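Local coordinates for cell envelope-related transcriptional attenuator domain-containing protein (Streptococcus agalactiae, PDB 3OKZ) that probably attaches secondary cell-wall polymers to peptidoglycan, as enzymes of the LytR/CpsA/Psr family do, although its own function has not been established, at residues F20-M25 / V48-K53; D65-L70 / Y259-K264; M113-Q118 / N215-N220; L123-G128 / K159-Q164; D137-I142 / V152-T157. All coordinates share one frame; numbering follows the deposited sequence.

Contacts 1, 2 and 3 all reach the seven-stranded mixed sheet that forms the core of this LytR/CpsA/Psr-type protein. Contact 1 joins two inner strands, while contact 3, about 17 Å away between centres, adds edge strand 217-219 to strand 111-116, the other neighbour of strand 20-28. Contact 2 lies at the opposite edge, about 26 Å from contact 3 between centres, and ties a small separate sheet to it. Contact 4 shares helix 117-126 with contact 3 and strand 156-160 with contact 5, a peripheral hairpin. Along the chain contact 1 closes first; contact 2 then spans contact 3, which encloses contact 4, which encloses contact 5. Contacts 4 and 5 thus form a more local excursion.

Contact 1 of 5, residues F20-M25 / V48-K53; sequences FSILLM and VTINPK
The phenyl ring of Phe20 carries Ile50 CB over one face, 4.0 Å above the plane and displaced toward the rim, the two side chains lying side by side and pointing the same way. Two other aromatic rings meet Phe20: Tyr234 packs edge-to-face with it, and Tyr111 meets it with its plane roughly perpendicular. With chi1 at 69°, Phe20 CG sits between its own backbone N and carbonyl carbon, which swings the ring across toward Ile50 on the face they share.

The same face continues through Ile22 and Val48, which lie side by side, and Ile22 CG2 rests 3.5 Å from Val48 CB. One step further on, Leu24 CB approaches Val48 CG2 at 3.8 Å, extending the apolar row.

Four backbone hydrogen bonds hold the strands in register. Phe20 and Ile50 exchange two, Phe20 N to Ile50 O at 2.8 Å and Ile50 N to Phe20 O at 3.0 Å. Ile22 and Val48 exchange two more, with Ile22 N reaching Val48 O at 2.9 Å. Ser21 and Thr49 form the non-hydrogen-bonded pair between them. Their side chains turn to the opposite face, where Thr49 OG1 bonds Thr58 OG1 on the next strand.

Strand 20-25 uses its other backbone edge to bond Tyr111 and Met113. Hydrogen-bonded pairs alternating with a non-hydrogen-bonded pair are the signature of antiparallel strands, here two buried, adjacent members at the heart of the mixed sheet in a LytR/CpsA/Psr-type alpha/beta fold.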
# COMPACT_ATOMS: atom_id res chain seq x y z
N PHE A 20 0.53 -12.49 10.03
CA PHE A 20 -0.64 -11.78 9.58
C PHE A 20 -0.43 -10.87 8.39
O PHE A 20 0.71 -10.61 8.00
CB PHE A 20 -1.25 -11.02 10.74
CG PHE A 20 -0.41 -9.86 11.21
CD1 PHE A 20 -0.63 -8.58 10.70
CD2 PHE A 20 0.60 -10.05 12.16
CE1 PHE A 20 0.14 -7.50 11.15
CE2 PHE A 20 1.37 -8.97 12.60
CZ PHE A 20 1.15 -7.70 12.10
N SER A 21 -1.54 -10.41 7.83
CA SER A 21 -1.52 -9.51 6.68
C SER A 21 -2.24 -8.23 7.04
O SER A 21 -3.30 -8.25 7.66
CB SER A 21 -2.21 -10.14 5.47
OG SER A 21 -3.61 -10.28 5.65
N ILE A 22 -1.63 -7.12 6.65
CA ILE A 22 -2.22 -5.83 6.89
C ILE A 22 -2.15 -5.04 5.60
O ILE A 22 -1.13 -5.03 4.90
CB ILE A 22 -1.47 -5.08 8.01
CG1 ILE A 22 -2.10 -3.70 8.23
CG2 ILE A 22 -0.00 -4.98 7.67
CD1 ILE A 22 -1.43 -2.87 9.33
N LEU A 23 -3.26 -4.41 5.25
CA LEU A 23 -3.32 -3.59 4.06
C LEU A 23 -2.91 -2.22 4.52
O LEU A 23 -3.63 -1.56 5.28
CB LEU A 23 -4.74 -3.53 3.52
CG LEU A 23 -4.87 -2.64 2.28
CD1 LEU A 23 -3.92 -3.15 1.21
CD2 LEU A 23 -6.30 -2.68 1.76
N LEU A 24 -1.74 -1.80 4.06
CA LEU A 24 -1.21 -0.50 4.41
C LEU A 24 -1.58 0.49 3.30
O LEU A 24 -1.33 0.23 2.12
CB LEU A 24 0.31 -0.62 4.60
CG LEU A 24 1.16 0.52 5.16
CD1 LEU A 24 1.49 1.52 4.06
CD2 LEU A 24 0.42 1.20 6.32
N MSE A 25 -2.20 1.60 3.68
CA MSE A 25 -2.60 2.60 2.69
C MSE A 25 -2.29 4.05 3.04
O MSE A 25 -2.47 4.49 4.19
CB MSE A 25 -4.08 2.53 2.41
CG MSE A 25 -4.59 1.19 1.98
SE MSE A 25 -6.50 1.33 1.80
CE MSE A 25 -6.60 1.59 -0.09
N VAL A 48 0.91 -6.04 3.24
CA VAL A 48 2.07 -6.43 4.03
C VAL A 48 1.88 -7.74 4.77
O VAL A 48 0.81 -7.99 5.35
CB VAL A 48 2.40 -5.35 5.10
CG1 VAL A 48 3.83 -5.53 5.59
CG2 VAL A 48 2.17 -3.95 4.53
N THR A 49 2.91 -8.58 4.74
CA THR A 49 2.88 -9.86 5.45
C THR A 49 3.95 -9.79 6.51
O THR A 49 5.02 -9.21 6.27
CB THR A 49 3.26 -11.04 4.56
OG1 THR A 49 4.61 -10.89 4.13
CG2 THR A 49 2.35 -11.13 3.37
N ILE A 50 3.66 -10.36 7.68
CA ILE A 50 4.59 -10.42 8.81
C ILE A 50 4.43 -11.81 9.42
O ILE A 50 3.33 -12.19 9.82
CB ILE A 50 4.28 -9.38 9.91
CG1 ILE A 50 4.22 -7.97 9.32
CG2 ILE A 50 5.35 -9.43 10.99
CD1 ILE A 50 2.90 -7.27 9.58
N ASN A 51 5.53 -12.56 9.48
CA ASN A 51 5.50 -13.90 10.05
C ASN A 51 6.49 -13.98 11.19
O ASN A 51 7.70 -14.15 10.97
CB ASN A 51 5.86 -14.94 8.99
CG ASN A 51 5.64 -16.34 9.48
OD1 ASN A 51 6.13 -16.73 10.53
ND2 ASN A 51 4.90 -17.13 8.70
N PRO A 52 6.00 -13.88 12.43
CA PRO A 52 6.85 -13.93 13.63
C PRO A 52 7.67 -15.21 13.71
O PRO A 52 8.78 -15.23 14.24
CB PRO A 52 5.83 -13.81 14.76
CG PRO A 52 4.64 -14.53 14.20
CD PRO A 52 4.57 -13.96 12.80
N LYS A 53 7.10 -16.27 13.15
CA LYS A 53 7.71 -17.59 13.13
C LYS A 53 8.95 -17.62 12.22
O LYS A 53 10.08 -17.70 12.71
CB LYS A 53 6.66 -18.60 12.66
CG LYS A 53 6.93 -20.05 13.00
CD LYS A 53 5.72 -20.91 12.64
CE LYS A 53 5.40 -20.82 11.15
NZ LYS A 53 4.24 -21.68 10.77

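Contact 2 of 5, residues D65-L70 / Y259-K264; sequences DVLIKL and YQILTK
Apolar contacts spread from Leu67, whose two methyl branches engage different residues of 259-264. Leu67 CD1 meets the Tyr259 ring obliquely, 3.4 Å from Tyr259 CD2, whereas Leu67 CD2 lies 3.7 Å from Ile261 CD1, the two side chains running alongside each other. Leu67 CG is anti to its backbone N (chi1 -172°), a placement that carries both branches across to the other segment. Val66 contributes a separate contact, its CG1 touching Leu262 CD1 at 3.7 Å as the side chains cross at about a right angle.

Backbone polar interactions are few. Leu67 N donates to Gln260 O at 2.9 Å, approaching nearly end-on to the carbonyl, while the bond from Gln260 N to Asp65 O is weak and bent. Together they make an isolated beta bridge between Val66 and Gln260, by which the segment leading into the small 67-69/82-84 sheet is joined to edge strand 258-261 of the main mixed sheet.

Among the polar side chains, Gln260 CG packs on Asp65 CB. The glutamine chain bends at chi2, and its OE1 is held by Tyr180 OH. Lys84 makes a cation-pi contact with the Tyr259 ring.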
# COMPACT_ATOMS: atom_id res chain seq x y z
N ASP A 65 -3.59 1.27 -11.35
CA ASP A 65 -4.22 1.19 -12.66
C ASP A 65 -4.69 -0.21 -13.06
O ASP A 65 -5.19 -0.42 -14.17
CB ASP A 65 -3.26 1.76 -13.73
CG ASP A 65 -3.10 3.29 -13.64
OD1 ASP A 65 -2.19 3.84 -14.30
OD2 ASP A 65 -3.90 3.94 -12.93
N VAL A 66 -4.55 -1.17 -12.16
CA VAL A 66 -4.98 -2.54 -12.42
C VAL A 66 -6.48 -2.61 -12.69
O VAL A 66 -7.28 -2.03 -11.95
CB VAL A 66 -4.61 -3.45 -11.22
CG1 VAL A 66 -5.36 -4.76 -11.30
CG2 VAL A 66 -3.12 -3.70 -11.23
N LEU A 67 -6.87 -3.30 -13.76
CA LEU A 67 -8.28 -3.42 -14.14
C LEU A 67 -8.96 -4.45 -13.25
O LEU A 67 -8.61 -5.63 -13.29
CB LEU A 67 -8.40 -3.84 -15.60
CG LEU A 67 -9.78 -3.84 -16.25
CD1 LEU A 67 -10.36 -2.44 -16.25
CD2 LEU A 67 -9.64 -4.36 -17.66
N ILE A 68 -9.96 -4.02 -12.48
CA ILE A 68 -10.64 -4.95 -11.58
C ILE A 68 -12.15 -4.70 -11.49
O ILE A 68 -12.62 -3.60 -11.75
CB ILE A 68 -10.03 -4.84 -10.15
CG1 ILE A 68 -10.01 -6.22 -9.48
CG2 ILE A 68 -10.86 -3.90 -9.29
CD1 ILE A 68 -9.28 -6.22 -8.16
N LYS A 69 -12.89 -5.74 -11.12
CA LYS A 69 -14.34 -5.62 -10.94
C LYS A 69 -14.55 -5.26 -9.47
O LYS A 69 -14.58 -6.14 -8.61
CB LYS A 69 -15.03 -6.95 -11.26
CG LYS A 69 -16.51 -7.00 -10.93
CD LYS A 69 -17.07 -8.39 -11.23
CE LYS A 69 -18.57 -8.48 -10.97
NZ LYS A 69 -19.35 -7.50 -11.78
N LEU A 70 -14.67 -3.97 -9.19
CA LEU A 70 -14.84 -3.51 -7.82
C LEU A 70 -15.77 -4.36 -6.98
O LEU A 70 -16.85 -4.73 -7.42
CB LEU A 70 -15.38 -2.09 -7.79
CG LEU A 70 -14.62 -1.04 -8.59
CD1 LEU A 70 -15.25 0.33 -8.32
CD2 LEU A 70 -13.15 -1.07 -8.20
N TYR A 259 -4.82 1.40 -18.99
CA TYR A 259 -4.95 0.46 -17.88
C TYR A 259 -3.77 -0.52 -17.73
O TYR A 259 -2.79 -0.48 -18.47
CB TYR A 259 -6.24 -0.35 -18.05
CG TYR A 259 -7.52 0.44 -17.89
CD1 TYR A 259 -7.88 1.43 -18.81
CD2 TYR A 259 -8.34 0.23 -16.79
CE1 TYR A 259 -9.05 2.18 -18.64
CE2 TYR A 259 -9.50 0.97 -16.61
CZ TYR A 259 -9.85 1.94 -17.53
OH TYR A 259 -11.01 2.66 -17.30
N GLN A 260 -3.91 -1.40 -16.75
CA GLN A 260 -2.93 -2.44 -16.45
C GLN A 260 -3.75 -3.72 -16.34
O GLN A 260 -4.64 -3.83 -15.48
CB GLN A 260 -2.25 -2.17 -15.11
CG GLN A 260 -1.51 -0.85 -14.98
CD GLN A 260 -0.21 -0.83 -15.74
OE1 GLN A 260 0.55 -1.79 -15.71
NE2 GLN A 260 0.07 0.29 -16.40
N ILE A 261 -3.47 -4.69 -17.20
CA ILE A 261 -4.21 -5.96 -17.17
C ILE A 261 -3.28 -7.11 -16.80
O ILE A 261 -2.36 -7.45 -17.53
CB ILE A 261 -4.89 -6.23 -18.52
CG1 ILE A 261 -5.82 -5.05 -18.85
CG2 ILE A 261 -5.65 -7.54 -18.49
CD1 ILE A 261 -6.85 -5.34 -19.90
N LEU A 262 -3.56 -7.71 -15.64
CA LEU A 262 -2.78 -8.82 -15.10
C LEU A 262 -3.01 -10.14 -15.83
O LEU A 262 -4.10 -10.39 -16.32
CB LEU A 262 -3.14 -9.01 -13.63
CG LEU A 262 -2.98 -7.78 -12.75
CD1 LEU A 262 -3.61 -8.00 -11.41
CD2 LEU A 262 -1.51 -7.47 -12.59
N THR A 263 -1.98 -10.97 -15.91
CA THR A 263 -2.12 -12.27 -16.54
C THR A 263 -2.44 -13.30 -15.48
O THR A 263 -2.11 -13.12 -14.31
CB THR A 263 -0.83 -12.73 -17.24
OG1 THR A 263 0.32 -12.25 -16.53
CG2 THR A 263 -0.83 -12.26 -18.67
N LYS A 264 -3.07 -14.40 -15.91
CA LYS A 264 -3.43 -15.48 -15.00
C LYS A 264 -2.18 -16.06 -14.34
O LYS A 264 -2.09 -16.14 -13.11
CB LYS A 264 -4.18 -16.58 -15.74
CG LYS A 264 -5.62 -16.23 -16.15
CD LYS A 264 -6.32 -17.40 -16.86
CE LYS A 264 -7.74 -17.05 -17.30
NZ LYS A 264 -8.37 -18.14 -18.12

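Contact 3 of 5, residues M113-Q118 / N215-N220; sequences MQINMQ and NNMQTN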
# COMPACT_ATOMS: atom_id res chain seq x y z
N MSE A 113 -4.43 -0.52 7.69
CA MSE A 113 -3.95 0.73 8.24
C MSE A 113 -3.92 1.81 7.17
O MSE A 113 -3.48 1.59 6.03
CB MSE A 113 -2.56 0.55 8.83
CG MSE A 113 -1.97 1.84 9.38
SE MSE A 113 -0.23 1.61 10.15
CE MSE A 113 -0.72 1.32 11.97
N GLN A 114 -4.41 2.99 7.53
CA GLN A 114 -4.40 4.10 6.60
C GLN A 114 -3.82 5.32 7.27
O GLN A 114 -4.09 5.58 8.44
CB GLN A 114 -5.82 4.38 6.08
CG GLN A 114 -6.82 4.90 7.08
CD GLN A 114 -8.23 4.85 6.52
OE1 GLN A 114 -8.43 4.90 5.30
NE2 GLN A 114 -9.22 4.77 7.39
N ILE A 115 -3.00 6.04 6.51
CA ILE A 115 -2.34 7.26 6.98
C ILE A 115 -2.42 8.32 5.90
O ILE A 115 -2.15 8.04 4.72
CB ILE A 115 -0.86 6.98 7.32
CG1 ILE A 115 -0.77 5.79 8.29
CG2 ILE A 115 -0.21 8.22 7.94
CD1 ILE A 115 0.60 5.56 8.90
N ASN A 116 -2.81 9.54 6.27
CA ASN A 116 -2.91 10.61 5.28
C ASN A 116 -1.54 11.22 5.04
O ASN A 116 -0.57 10.87 5.72
CB ASN A 116 -3.90 11.69 5.72
CG ASN A 116 -3.51 12.33 7.01
OD1 ASN A 116 -2.38 12.77 7.19
ND2 ASN A 116 -4.45 12.40 7.94
N MSE A 117 -1.48 12.15 4.10
CA MSE A 117 -0.20 12.76 3.76
C MSE A 117 0.52 13.46 4.89
O MSE A 117 1.74 13.45 4.94
CB MSE A 117 -0.39 13.70 2.56
CG MSE A 117 -1.00 12.99 1.34
SE MSE A 117 0.01 11.45 0.73
CE MSE A 117 -1.08 10.03 1.46
N GLN A 118 -0.23 14.06 5.81
CA GLN A 118 0.40 14.75 6.93
C GLN A 118 1.08 13.68 7.75
O GLN A 118 2.22 13.85 8.18
CB GLN A 118 -0.63 15.46 7.81
CG GLN A 118 0.01 16.33 8.89
CD GLN A 118 0.69 17.57 8.32
OE1 GLN A 118 0.02 18.45 7.76
NE2 GLN A 118 2.02 17.64 8.44
N ASN A 215 -3.31 11.39 15.25
CA ASN A 215 -4.47 12.08 14.67
C ASN A 215 -4.62 11.95 13.16
O ASN A 215 -5.66 12.34 12.61
CB ASN A 215 -4.45 13.57 15.01
CG ASN A 215 -4.86 13.86 16.44
OD1 ASN A 215 -4.08 13.67 17.37
ND2 ASN A 215 -6.10 14.30 16.62
N ASN A 216 -3.62 11.40 12.47
CA ASN A 216 -3.70 11.30 11.02
C ASN A 216 -3.50 9.94 10.45
O ASN A 216 -2.94 9.81 9.36
CB ASN A 216 -2.71 12.27 10.35
CG ASN A 216 -3.10 13.71 10.56
OD1 ASN A 216 -2.85 14.29 11.61
ND2 ASN A 216 -3.72 14.30 9.56
N MSE A 217 -3.95 8.93 11.19
CA MSE A 217 -3.86 7.55 10.75
C MSE A 217 -4.92 6.78 11.51
O MSE A 217 -5.09 6.98 12.71
CB MSE A 217 -2.46 6.98 11.02
CG MSE A 217 -2.20 6.50 12.43
SE MSE A 217 -2.23 4.57 12.61
CE MSE A 217 -3.80 4.40 13.72
N GLN A 218 -5.64 5.92 10.80
CA GLN A 218 -6.71 5.12 11.38
C GLN A 218 -6.46 3.63 11.11
O GLN A 218 -6.29 3.21 9.97
CB GLN A 218 -8.06 5.56 10.79
CG GLN A 218 -9.29 5.04 11.51
CD GLN A 218 -9.88 3.79 10.87
OE1 GLN A 218 -10.89 3.25 11.34
NE2 GLN A 218 -9.27 3.33 9.78
N THR A 219 -6.44 2.84 12.18
CA THR A 219 -6.19 1.41 12.03
C THR A 219 -7.31 0.49 12.49
O THR A 219 -8.15 0.85 13.32
CB THR A 219 -4.91 0.98 12.77
OG1 THR A 219 -4.82 -0.45 12.73
CG2 THR A 219 -4.93 1.43 14.22
N ASN A 220 -7.28 -0.70 11.92
CA ASN A 220 -8.24 -1.76 12.21
C ASN A 220 -7.82 -2.41 13.53
O ASN A 220 -8.58 -3.16 14.15
CB ASN A 220 -8.18 -2.79 11.08
CG ASN A 220 -9.42 -3.61 11.00
OD1 ASN A 220 -9.52 -4.50 10.16
ND2 ASN A 220 -10.38 -3.33 11.86
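Residues 113-116 and 217-219 run antiparallel, their axes 4.7 Å apart at closest approach, with Gln114 and Gln218 as the hydrogen-bonded pair and Met113-Thr219 and Ile115-Met217 as the non-hydrogen-bonded pairs on either side. Gln218 N reaches Gln114 O at 2.8 Å, in the carbonyl plane. The return bond, from Gln114 N to Gln218 O, is 3.1 Å long and comes in 31° out of the Gln218 carbonyl plane. Asn116 N extends the pairing by donating to Asn216 O at 3.1 Å.

On the face carrying Met113, Ile115 and Met217, both methionines being selenomethionines in the crystal, the methyl tip of Met113 reaches the selenium of Met217. Met113 is extended as far as SE, with CG anti to the backbone N (chi1 178°), before it turns so that CE lies 3.6 Å from Met217 SE. Ile115 crosses Met217 nearer its root, where Ile115 CG1 packs on Met217 CB.

Gln114 and Gln218 occupy the other face, and the aliphatic CG of Gln114 lies 3.4 Å from Gln218 O. The amide oxygen of Gln114 bonds Tyr89 OH. Farther along, Asn116 is the N-cap of the following helix: its OD1 accepts a weak bond from Gln118 N and a second bond from Gly119 N.

Strand 217-219 is an outermost strand of the mixed sheet. It pairs with one edge of strand 111-116 while strand 20-28 bonds the other, and helix 117-126 follows strand 111-116 in the chain.

Contact 4 of 5, residues L123-G128 / K159-Q164; sequences LVNAVG and KINGEQ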
# COMPACT_ATOMS: atom_id res chain seq x y z
N LEU A 123 5.46 11.45 10.24
CA LEU A 123 6.15 10.20 10.54
C LEU A 123 7.63 10.25 10.19
O LEU A 123 8.49 9.91 11.00
CB LEU A 123 5.47 9.04 9.81
CG LEU A 123 5.88 7.63 10.22
CD1 LEU A 123 5.91 7.50 11.75
CD2 LEU A 123 4.91 6.64 9.56
N VAL A 124 7.94 10.69 8.98
CA VAL A 124 9.32 10.80 8.58
C VAL A 124 10.05 11.75 9.54
O VAL A 124 11.08 11.40 10.10
CB VAL A 124 9.44 11.33 7.13
CG1 VAL A 124 10.88 11.72 6.83
CG2 VAL A 124 8.95 10.28 6.15
N ASN A 125 9.49 12.93 9.75
CA ASN A 125 10.11 13.91 10.63
C ASN A 125 10.27 13.39 12.06
O ASN A 125 11.25 13.71 12.73
CB ASN A 125 9.32 15.23 10.64
CG ASN A 125 9.55 16.07 9.36
OD1 ASN A 125 10.62 16.02 8.74
ND2 ASN A 125 8.54 16.85 8.98
N ALA A 126 9.33 12.58 12.52
CA ALA A 126 9.39 12.06 13.87
C ALA A 126 10.62 11.19 14.13
O ALA A 126 11.09 11.12 15.26
CB ALA A 126 8.15 11.27 14.18
N VAL A 127 11.13 10.52 13.10
CA VAL A 127 12.32 9.69 13.29
C VAL A 127 13.54 10.47 12.85
O VAL A 127 14.56 9.90 12.43
CB VAL A 127 12.23 8.35 12.48
CG1 VAL A 127 10.95 7.64 12.81
CG2 VAL A 127 12.34 8.61 10.98
N GLY A 128 13.45 11.79 12.93
CA GLY A 128 14.58 12.62 12.55
C GLY A 128 14.93 12.56 11.08
O GLY A 128 16.10 12.58 10.71
N LYS A 159 19.69 13.81 3.51
CA LYS A 159 18.77 13.45 4.57
C LYS A 159 17.62 14.41 4.31
O LYS A 159 17.78 15.63 4.42
CB LYS A 159 19.37 13.72 5.96
CG LYS A 159 18.29 13.83 7.06
CD LYS A 159 18.89 14.05 8.44
CE LYS A 159 19.63 12.81 8.91
NZ LYS A 159 18.72 11.64 8.97
N ILE A 160 16.47 13.89 3.92
CA ILE A 160 15.36 14.77 3.65
C ILE A 160 14.36 14.78 4.81
O ILE A 160 14.48 13.99 5.74
CB ILE A 160 14.66 14.36 2.35
CG1 ILE A 160 14.17 12.92 2.46
CG2 ILE A 160 15.62 14.50 1.17
CD1 ILE A 160 13.33 12.48 1.28
N ASN A 161 13.39 15.69 4.75
CA ASN A 161 12.36 15.77 5.78
C ASN A 161 11.05 15.17 5.28
O ASN A 161 10.97 14.63 4.18
CB ASN A 161 12.12 17.23 6.20
CG ASN A 161 11.50 18.07 5.07
OD1 ASN A 161 12.22 18.65 4.26
ND2 ASN A 161 10.18 18.12 5.03
N GLY A 162 10.01 15.28 6.10
CA GLY A 162 8.70 14.77 5.75
C GLY A 162 8.20 15.34 4.44
O GLY A 162 7.87 14.59 3.53
N GLU A 163 8.15 16.66 4.35
CA GLU A 163 7.68 17.36 3.14
C GLU A 163 8.41 16.85 1.89
O GLU A 163 7.78 16.53 0.88
CB GLU A 163 7.91 18.87 3.30
CG GLU A 163 6.69 19.76 3.01
CD GLU A 163 5.52 19.56 3.97
OE1 GLU A 163 4.55 18.87 3.60
OE2 GLU A 163 5.58 20.10 5.10
N GLN A 164 9.73 16.79 1.96
CA GLN A 164 10.54 16.30 0.84
C GLN A 164 10.20 14.85 0.58
O GLN A 164 9.96 14.45 -0.55
CB GLN A 164 12.03 16.37 1.18
CG GLN A 164 12.53 17.74 1.55
CD GLN A 164 14.04 17.76 1.68
OE1 GLN A 164 14.75 18.00 0.71
NE2 GLN A 164 14.53 17.48 2.88
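Asn125 and Gly162 make the central polar contact: Gly162 N donates to Asn125 OD1 over 2.8 Å. The N-H points well at the oxygen, at 162°, but it comes from above the amide carbonyl plane, 53° out of it, and is not directed at a lone pair. Asn161 lies alongside, its amide plane about 20° from that of Asn125, nearly coplanar, and its CB is close to the same oxygen. Beside this bond Val124 CG1 packs against the peptide between Asn161 and Gly162, 3.7 Å from Gly162 N, while Val124 CB faces Gly162 CA.

A second, longer bond closes the other end of the contact, where Lys159 NZ donates to Gly128 O at 3.3 Å. The lysine is bent at its last two torsions, bringing the ammonium group around to the carbonyl.

Two helix ends position these groups. Asn161 is the N-cap of helix 162-168, and Gly162 N is therefore a first-turn N-H to which Asn125 supplies an acceptor. Helix 117-126 finishes in a Schellman motif with Gly128, at positive phi, as C-prime: Gly128 N bonds Asn125 O and Gly129 N bonds Val124 O. A lysine charge so near this C-terminal end would probably be favoured by the helix dipole.

Outward, Val124 also touches Ala165 of helix 162-168 and Val193 of helix 178-200. Strand 156-160, which leads into the contact, pairs with strand 130-134 through Ile160 and Ile130.

Contact 5 of 5, residues D137-I142 / V152-T157; sequences DFPISI and VVEPGT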
# COMPACT_ATOMS: atom_id res chain seq x y z
N ASP A 137 19.30 13.60 -12.63
CA ASP A 137 20.14 14.76 -12.83
C ASP A 137 19.40 16.01 -12.40
O ASP A 137 20.01 16.99 -11.99
CB ASP A 137 20.51 14.88 -14.30
CG ASP A 137 21.76 14.13 -14.64
OD1 ASP A 137 21.91 12.98 -14.18
OD2 ASP A 137 22.59 14.69 -15.38
N PHE A 138 18.08 15.96 -12.49
CA PHE A 138 17.23 17.08 -12.11
C PHE A 138 16.70 16.88 -10.69
O PHE A 138 16.95 15.85 -10.07
CB PHE A 138 16.06 17.19 -13.08
CG PHE A 138 15.44 15.87 -13.40
CD1 PHE A 138 16.08 14.97 -14.26
CD2 PHE A 138 14.23 15.49 -12.82
CE1 PHE A 138 15.54 13.71 -14.51
CE2 PHE A 138 13.69 14.24 -13.06
CZ PHE A 138 14.34 13.35 -13.91
N PRO A 139 15.97 17.88 -10.15
CA PRO A 139 15.44 17.74 -8.80
C PRO A 139 14.12 16.97 -8.84
O PRO A 139 13.27 17.24 -9.68
CB PRO A 139 15.21 19.19 -8.36
CG PRO A 139 16.08 20.00 -9.27
CD PRO A 139 15.91 19.28 -10.58
N ILE A 140 13.98 16.00 -7.94
CA ILE A 140 12.74 15.24 -7.89
C ILE A 140 11.72 16.23 -7.38
O ILE A 140 11.91 16.83 -6.32
CB ILE A 140 12.85 14.05 -6.91
CG1 ILE A 140 13.83 13.02 -7.46
CG2 ILE A 140 11.50 13.43 -6.69
CD1 ILE A 140 13.90 11.75 -6.64
N SER A 141 10.64 16.43 -8.13
CA SER A 141 9.63 17.38 -7.70
C SER A 141 8.29 17.20 -8.40
O SER A 141 8.19 16.54 -9.44
CB SER A 141 10.13 18.81 -7.93
OG SER A 141 9.47 19.41 -9.04
N ILE A 142 7.26 17.81 -7.83
CA ILE A 142 5.92 17.73 -8.38
C ILE A 142 5.25 19.11 -8.36
O ILE A 142 4.02 19.23 -8.38
CB ILE A 142 5.08 16.73 -7.57
CG1 ILE A 142 4.78 17.31 -6.18
CG2 ILE A 142 5.84 15.40 -7.45
CD1 ILE A 142 4.18 16.31 -5.21
N VAL A 152 11.57 19.75 -3.02
CA VAL A 152 12.25 18.90 -3.99
C VAL A 152 13.42 18.16 -3.37
O VAL A 152 13.84 18.47 -2.25
CB VAL A 152 12.83 19.76 -5.15
CG1 VAL A 152 11.81 20.81 -5.60
CG2 VAL A 152 14.13 20.43 -4.69
N VAL A 153 13.98 17.20 -4.11
CA VAL A 153 15.14 16.47 -3.63
C VAL A 153 16.25 16.62 -4.68
O VAL A 153 16.19 16.03 -5.77
CB VAL A 153 14.80 14.97 -3.40
CG1 VAL A 153 16.02 14.22 -2.87
CG2 VAL A 153 13.65 14.85 -2.42
N GLU A 154 17.26 17.42 -4.36
CA GLU A 154 18.37 17.66 -5.27
C GLU A 154 19.07 16.36 -5.63
O GLU A 154 18.98 15.39 -4.90
CB GLU A 154 19.36 18.64 -4.65
CG GLU A 154 18.80 20.05 -4.50
CD GLU A 154 18.53 20.72 -5.85
OE1 GLU A 154 17.62 21.59 -5.92
OE2 GLU A 154 19.23 20.36 -6.82
N PRO A 155 19.75 16.31 -6.79
CA PRO A 155 20.45 15.08 -7.19
C PRO A 155 21.46 14.68 -6.14
O PRO A 155 22.03 15.54 -5.48
CB PRO A 155 21.11 15.46 -8.52
CG PRO A 155 20.16 16.46 -9.08
CD PRO A 155 19.82 17.32 -7.87
N GLY A 156 21.66 13.38 -6.00
CA GLY A 156 22.61 12.87 -5.02
C GLY A 156 21.95 12.27 -3.79
O GLY A 156 20.79 11.86 -3.84
N THR A 157 22.71 12.20 -2.70
CA THR A 157 22.20 11.66 -1.46
C THR A 157 21.98 12.81 -0.49
O THR A 157 22.74 13.77 -0.48
CB THR A 157 23.18 10.65 -0.82
OG1 THR A 157 23.27 9.47 -1.64
CG2 THR A 157 22.71 10.26 0.58
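Val152 turns its two methyl groups to different partners because chi1 is -44°: CG1 stands anti to the carbonyl carbon and reaches Ser141 CB at 3.5 Å, while CG2, between the backbone N and carbonyl carbon, faces Pro139 CB at 4.0 Å. The contact is a small antiparallel beta hairpin in which strands 140-141 and 152-153, both weakly bonded, are joined by an intervening loop.

Ile140 and Val153 form its hydrogen-bonded pair. Both of their mutual backbone bonds measure 3.1 Å between N and O, yet the geometries differ. Val153 N lies in the carbonyl plane of Ile140 and on a lone pair of its O, whereas Ile140 N comes to Val153 O from 38° above the plane. On the side away from Ser141 and Val152, the Ile140 and Val153 side chains are buried, with CB facing CB at 4.1 Å, and Ile140 also packs on Met171 and on Asn134.

Beyond this pair the segments continue facing each other through prolines. Pro155 is directed at 137-142, with its ring carbons CG and CD set against the Asp137 and Phe138 carbonyls. Asn134 ND2 bonds Phe138 O, while the Asn134 backbone pairs with Gly156, so that the base of the hairpin is tied to the neighbouring two-stranded sheet of 130-134 and 156-160.

Pro139 and Glu154 run side by side at the exposed margin. Glu154 is bent at chi2 (-66°), which brings its carboxylate alongside the proline, with Glu154 OE1 and OE2 each 4.0 Å from Pro139 CG.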